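4-hydroxybutyrate CoA-transferase (Porphyromonas gingivalis, PDB 3D3U) probably transfers coenzyme A between acyl-CoA thioesters and carboxylic acids such as acetate or 4-hydroxybutyrate. Local coordinates at residues A[24-30]-A[52-58]; A[407-411]-A[423-427]. All coordinates share one frame. Residue numbers count along the deposited sequence, not the author numbering.

Interaction 1: residues A[24-30]-A[52-58]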
loop_
_atom_site.group_PDB
_atom_site.type_symbol
_atom_site.label_atom_id
_atom_site.label_comp_id
_atom_site.label_asym_id
_atom_site.label_seq_id
_atom_site.Cartn_x
_atom_site.Cartn_y
_atom_site.Cartn_z
ATOM N N PRO A 24 -4.388 11.593 29.708
ATOM C CA PRO A 24 -3.325 12.578 29.463
ATOM C C PRO A 24 -1.943 11.941 29.141
ATOM O O PRO A 24 -1.550 10.902 29.658
ATOM C CB PRO A 24 -3.270 13.351 30.777
ATOM C CG PRO A 24 -4.532 13.183 31.423
ATOM C CD PRO A 24 -5.281 12.043 30.798
ATOM N N GLY A 25 -1.214 12.582 28.244
ATOM C CA GLY A 25 0.011 12.003 27.770
ATOM C C GLY A 25 -0.053 10.669 27.029
ATOM O O GLY A 25 0.987 10.146 26.769
ATOM N N THR A 26 -1.196 10.076 26.679
ATOM C CA THR A 26 -1.145 8.770 25.932
ATOM C C THR A 26 -0.708 8.957 24.482
ATOM O O THR A 26 -0.963 9.996 23.937
ATOM C CB THR A 26 -2.488 8.029 25.980
ATOM O OG1 THR A 26 -3.482 9.020 26.082
ATOM C CG2 THR A 26 -2.699 7.281 27.352
ATOM N N LYS A 27 -0.036 7.981 23.872
ATOM C CA LYS A 27 0.150 7.923 22.440
ATOM C C LYS A 27 -0.748 6.896 21.778
ATOM O O LYS A 27 -0.905 5.804 22.293
ATOM C CB LYS A 27 1.535 7.432 22.196
ATOM C CG LYS A 27 2.498 8.217 22.979
ATOM C CD LYS A 27 3.640 7.365 23.477
ATOM C CE LYS A 27 4.976 8.125 23.318
ATOM N NZ LYS A 27 4.957 9.518 23.867
ATOM N N VAL A 28 -1.276 7.180 20.592
ATOM C CA VAL A 28 -2.275 6.325 20.021
ATOM C C VAL A 28 -1.861 6.111 18.638
ATOM O O VAL A 28 -1.148 6.969 18.115
ATOM C CB VAL A 28 -3.680 7.008 20.124
ATOM C CG1 VAL A 28 -3.630 8.168 21.076
ATOM C CG2 VAL A 28 -4.255 7.417 18.850
ATOM N N VAL A 29 -2.295 5.015 18.012
ATOM C CA VAL A 29 -1.989 4.743 16.592
ATOM C C VAL A 29 -3.316 4.468 15.897
ATOM O O VAL A 29 -4.147 3.724 16.424
ATOM C CB VAL A 29 -0.989 3.453 16.439
ATOM C CG1 VAL A 29 -0.939 2.919 15.015
ATOM C CG2 VAL A 29 0.471 3.717 16.902
ATOM N N PHE A 30 -3.567 5.026 14.713
ATOM C CA PHE A 30 -4.864 4.702 14.013
ATOM C C PHE A 30 -4.622 3.776 12.894
ATOM O O PHE A 30 -3.613 3.897 12.222
ATOM C CB PHE A 30 -5.460 5.911 13.354
ATOM C CG PHE A 30 -6.031 6.955 14.318
ATOM C CD1 PHE A 30 -6.510 8.205 13.802
ATOM C CD2 PHE A 30 -6.139 6.699 15.696
ATOM C CE1 PHE A 30 -7.033 9.165 14.588
ATOM C CE2 PHE A 30 -6.713 7.649 16.504
ATOM C CZ PHE A 30 -7.151 8.907 15.953
ATOM N N GLU A 52 -5.579 15.839 26.975
ATOM C CA GLU A 52 -4.342 16.530 27.299
ATOM C C GLU A 52 -3.214 16.164 26.347
ATOM O O GLU A 52 -3.227 16.695 25.273
ATOM C CB GLU A 52 -3.929 16.281 28.719
ATOM C CG GLU A 52 -4.690 17.088 29.736
ATOM C CD GLU A 52 -4.007 18.408 29.944
ATOM O OE1 GLU A 52 -2.924 18.400 30.605
ATOM O OE2 GLU A 52 -4.547 19.447 29.429
ATOM N N ASN A 53 -2.238 15.319 26.651
ATOM C CA ASN A 53 -1.088 15.351 25.703
ATOM C C ASN A 53 -1.094 14.189 24.747
ATOM O O ASN A 53 -0.242 13.295 24.841
ATOM C CB ASN A 53 0.298 15.441 26.359
ATOM C CG ASN A 53 0.458 16.688 27.175
ATOM O OD1 ASN A 53 0.203 17.766 26.649
ATOM N ND2 ASN A 53 0.824 16.564 28.492
ATOM N N ILE A 54 -2.039 14.170 23.829
ATOM C CA ILE A 54 -2.205 12.962 23.139
ATOM C C ILE A 54 -1.399 13.031 21.850
ATOM O O ILE A 54 -1.520 13.987 21.104
ATOM C CB ILE A 54 -3.678 12.747 22.891
ATOM C CG1 ILE A 54 -4.491 13.235 24.093
ATOM C CG2 ILE A 54 -3.915 11.338 22.496
ATOM C CD1 ILE A 54 -4.451 12.276 25.198
ATOM N N THR A 55 -0.584 12.026 21.584
ATOM C CA THR A 55 0.139 11.954 20.337
ATOM C C THR A 55 -0.538 10.966 19.446
ATOM O O THR A 55 -0.791 9.847 19.898
ATOM C CB THR A 55 1.516 11.361 20.595
ATOM O OG1 THR A 55 2.189 12.212 21.477
ATOM C CG2 THR A 55 2.386 11.476 19.394
ATOM N N VAL A 56 -0.796 11.303 18.177
ATOM C CA VAL A 56 -1.242 10.206 17.298
ATOM C C VAL A 56 -0.304 9.853 16.179
ATOM O O VAL A 56 0.322 10.726 15.582
ATOM C CB VAL A 56 -2.772 10.211 16.929
ATOM C CG1 VAL A 56 -3.208 11.570 16.728
ATOM C CG2 VAL A 56 -3.030 9.402 15.674
ATOM N N PHE A 57 -0.132 8.557 15.961
ATOM C CA PHE A 57 0.624 8.150 14.795
ATOM C C PHE A 57 -0.264 7.485 13.757
ATOM O O PHE A 57 -1.196 6.705 14.076
ATOM C CB PHE A 57 1.906 7.307 15.099
ATOM C CG PHE A 57 2.494 6.701 13.851
ATOM C CD1 PHE A 57 2.120 5.412 13.438
ATOM C CD2 PHE A 57 3.301 7.487 13.000
ATOM C CE1 PHE A 57 2.604 4.849 12.202
ATOM C CE2 PHE A 57 3.770 6.955 11.767
ATOM C CZ PHE A 57 3.408 5.604 11.362
ATOM N N HIS A 58 0.007 7.843 12.526
ATOM C CA HIS A 58 -0.621 7.184 11.347
ATOM C C HIS A 58 0.020 7.626 9.999
ATOM O O HIS A 58 1.075 8.307 9.989
ATOM C CB HIS A 58 -2.172 7.307 11.338
ATOM C CG HIS A 58 -2.668 8.674 10.997
ATOM N ND1 HIS A 58 -3.264 9.506 11.927
ATOM C CD2 HIS A 58 -2.640 9.368 9.836
ATOM C CE1 HIS A 58 -3.612 10.653 11.342
ATOM N NE2 HIS A 58 -3.241 10.594 10.074
#

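Interaction 2: residues A[407-411]-A[423-427]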
loop_
_atom_site.group_PDB
_atom_site.type_symbol
_atom_site.label_atom_id
_atom_site.label_comp_id
_atom_site.label_asym_id
_atom_site.label_seq_id
_atom_site.Cartn_x
_atom_site.Cartn_y
_atom_site.Cartn_z
ATOM N N ALA A 407 23.384 5.323 -19.068
ATOM C CA ALA A 407 23.317 6.711 -19.491
ATOM C C ALA A 407 22.436 6.916 -20.748
ATOM O O ALA A 407 21.394 7.676 -20.748
ATOM C CB ALA A 407 24.724 7.203 -19.780
ATOM N N GLU A 408 22.863 6.249 -21.828
ATOM C CA GLU A 408 22.290 6.567 -23.086
ATOM C C GLU A 408 21.082 5.646 -23.463
ATOM O O GLU A 408 20.283 5.987 -24.325
ATOM C CB GLU A 408 23.409 6.910 -24.107
ATOM C CG GLU A 408 23.713 5.963 -25.221
ATOM C CD GLU A 408 24.027 4.573 -24.707
ATOM O OE1 GLU A 408 25.053 3.969 -25.174
ATOM O OE2 GLU A 408 23.257 4.079 -23.843
ATOM N N ALA A 409 20.880 4.558 -22.737
ATOM C CA ALA A 409 19.867 3.669 -23.147
ATOM C C ALA A 409 18.643 4.354 -22.597
ATOM O O ALA A 409 17.492 4.208 -23.109
ATOM C CB ALA A 409 20.068 2.343 -22.514
ATOM N N LEU A 410 18.873 5.088 -21.509
ATOM C CA LEU A 410 17.827 5.866 -20.825
ATOM C C LEU A 410 17.474 7.043 -21.717
ATOM O O LEU A 410 16.285 7.296 -21.988
ATOM C CB LEU A 410 18.385 6.491 -19.564
ATOM C CG LEU A 410 17.875 6.186 -18.178
ATOM C CD1 LEU A 410 16.451 5.684 -18.266
ATOM C CD2 LEU A 410 18.770 5.167 -17.493
ATOM N N THR A 411 18.518 7.768 -22.143
ATOM C CA THR A 411 18.338 8.979 -22.928
ATOM C C THR A 411 17.446 8.695 -24.142
ATOM O O THR A 411 16.692 9.537 -24.586
ATOM C CB THR A 411 19.701 9.487 -23.421
ATOM O OG1 THR A 411 20.391 10.094 -22.334
ATOM C CG2 THR A 411 19.558 10.573 -24.502
ATOM N N GLU A 423 22.129 14.105 -24.305
ATOM C CA GLU A 423 23.147 13.432 -25.047
ATOM C C GLU A 423 24.427 14.239 -24.965
ATOM O O GLU A 423 25.558 13.701 -25.020
ATOM C CB GLU A 423 22.722 13.353 -26.495
ATOM C CG GLU A 423 23.419 12.264 -27.298
ATOM C CD GLU A 423 23.059 10.871 -26.785
ATOM O OE1 GLU A 423 21.908 10.406 -27.082
ATOM O OE2 GLU A 423 23.903 10.242 -26.063
ATOM N N GLU A 424 24.236 15.554 -24.881
ATOM C CA GLU A 424 25.300 16.509 -24.616
ATOM C C GLU A 424 26.056 16.139 -23.320
ATOM O O GLU A 424 27.272 16.096 -23.311
ATOM C CB GLU A 424 24.645 17.879 -24.502
ATOM C CG GLU A 424 25.565 19.047 -24.647
ATOM C CD GLU A 424 26.510 18.856 -25.792
ATOM O OE1 GLU A 424 26.061 18.984 -26.959
ATOM O OE2 GLU A 424 27.701 18.589 -25.508
ATOM N N GLU A 425 25.326 15.820 -22.252
ATOM C CA GLU A 425 25.926 15.483 -20.957
ATOM C C GLU A 425 26.795 14.243 -20.998
ATOM O O GLU A 425 27.869 14.260 -20.428
ATOM C CB GLU A 425 24.850 15.316 -19.873
ATOM C CG GLU A 425 25.242 15.785 -18.480
ATOM C CD GLU A 425 25.403 17.289 -18.463
ATOM O OE1 GLU A 425 24.414 17.956 -18.850
ATOM O OE2 GLU A 425 26.513 17.806 -18.130
ATOM N N ILE A 426 26.318 13.170 -21.636
ATOM C CA ILE A 426 27.093 11.926 -21.809
ATOM C C ILE A 426 28.423 12.226 -22.454
ATOM O O ILE A 426 29.428 11.698 -22.018
ATOM C CB ILE A 426 26.347 10.892 -22.690
ATOM C CG1 ILE A 426 25.149 10.372 -21.914
ATOM C CG2 ILE A 426 27.296 9.728 -23.208
ATOM C CD1 ILE A 426 24.426 9.263 -22.634
ATOM N N ARG A 427 28.410 13.049 -23.504
ATOM C CA ARG A 427 29.616 13.383 -24.204
ATOM C C ARG A 427 30.627 13.953 -23.201
ATOM O O ARG A 427 31.778 13.486 -23.183
ATOM C CB ARG A 427 29.348 14.308 -25.398
ATOM C CG ARG A 427 29.535 13.668 -26.819
ATOM C CD ARG A 427 30.947 13.040 -27.123
ATOM N NE ARG A 427 31.652 13.648 -28.282
ATOM C CZ ARG A 427 32.985 13.555 -28.529
ATOM N NH1 ARG A 427 33.528 14.172 -29.579
ATOM N NH2 ARG A 427 33.778 12.863 -27.707
#

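Interaction 1: residues A[24-30]-A[52-58]
The ring of F30 lies under a methyl of V56: CG2 of V56 sits 3.9 Å from the ring centroid and 1° off its normal, a CH-pi contact over the face. The rings of F30 and H58 are nearly parallel, with planes at 5°, but their centroids are 5.8 Å apart, so they barely overlap. On the same face of the sheet, V28 CG1 meets I54 CG2 at 3.5 Å and V28 CG2 meets V56 CB at 3.7 Å. K27, V29, T55 and F57 point to the other face, where V29 CG2 approaches the edge of the F57 ring, 4.2 Å from its CD1.

Four backbone hydrogen bonds fix the register, alternating in direction: T55 N to T26 O (3.1 Å), V28 N to T55 O (2.8 Å), F57 N to V28 O (2.9 Å) and F30 N to F57 O (3.0 Å). Between them K27 pairs with T55, V28 with V56 and V29 with F57, all parallel; the short strand axes cross at -28°, as in a twisted parallel sheet. Before the strands begin, G25 CA gives a CA-H...O contact to N53 O at 3.2 Å; its phi of 62° is readily adopted by a residue without a side chain. Strands 76-79 and 119-125 flank the pair. With helix 38-46 between them in sequence, strands 27-30 and 54-57 form a beta-alpha-beta unit of a Rossmann-like parallel sheet.

Interaction 2: residues A[407-411]-A[423-427]
A helical hairpin near the C-terminus brings helix 403-413 against helix 418-427, and this contact joins one turn of each. The short axes run antiparallel, at 172°, and approach to 10.1 Å. That spacing leaves room for side chains to meet between the helices while the backbones stay apart, the nearest CA pairs being A407 with I426 at 6.8 Å and T411 with E423 at 6.9 Å.

I426 is the main apolar projection. Its CA-to-CB bond points toward helix 403-413, and its CD1 reaches the space beside A407 and T411, 3.5 Å from A407 CB and 4.1 Å from T411 OG1. The small side chain of A407 allows this close approach. One turn away, the CA-to-CB bond of E423 points sideways, but its carboxylate reaches helix 403-413, with OE1 3.5 Å from T411 CG2 and OE2 3.9 Å from E408 CB; these are van der Waals contacts. The T411 hydroxyl instead donates to A407 O at 3.1 Å, within its own helix. No hydrogen bond crosses the interface, and the two segments bury a modest 204 Å² in total. L410, out of reach of 423-427, touches L398, and E425 reaches L318 and P371. The geometry is that of an antiparallel helix pair joined by a short connection, here following strand 394-397 at one edge of the mixed sheet.

In the fold
Interaction 1 comes first along the chain and closes well before interaction 2 opens. Their centres are 50 Å apart and their nearest atoms about 32 Å, so they do not touch. The 24-30/52-58 pair belongs to the six-stranded parallel sheet of the N-terminal region, whereas the 407-411/423-427 pair is helix on helix and follows strands 388-391 and 394-397, which lie at one end of the mixed sheet in the C-terminal half. One contact is thus held by backbone hydrogen bonds inside a sheet, the other by side chains between helices. They belong to two alpha/beta regions, each built round its own sheet and packed independently at these points.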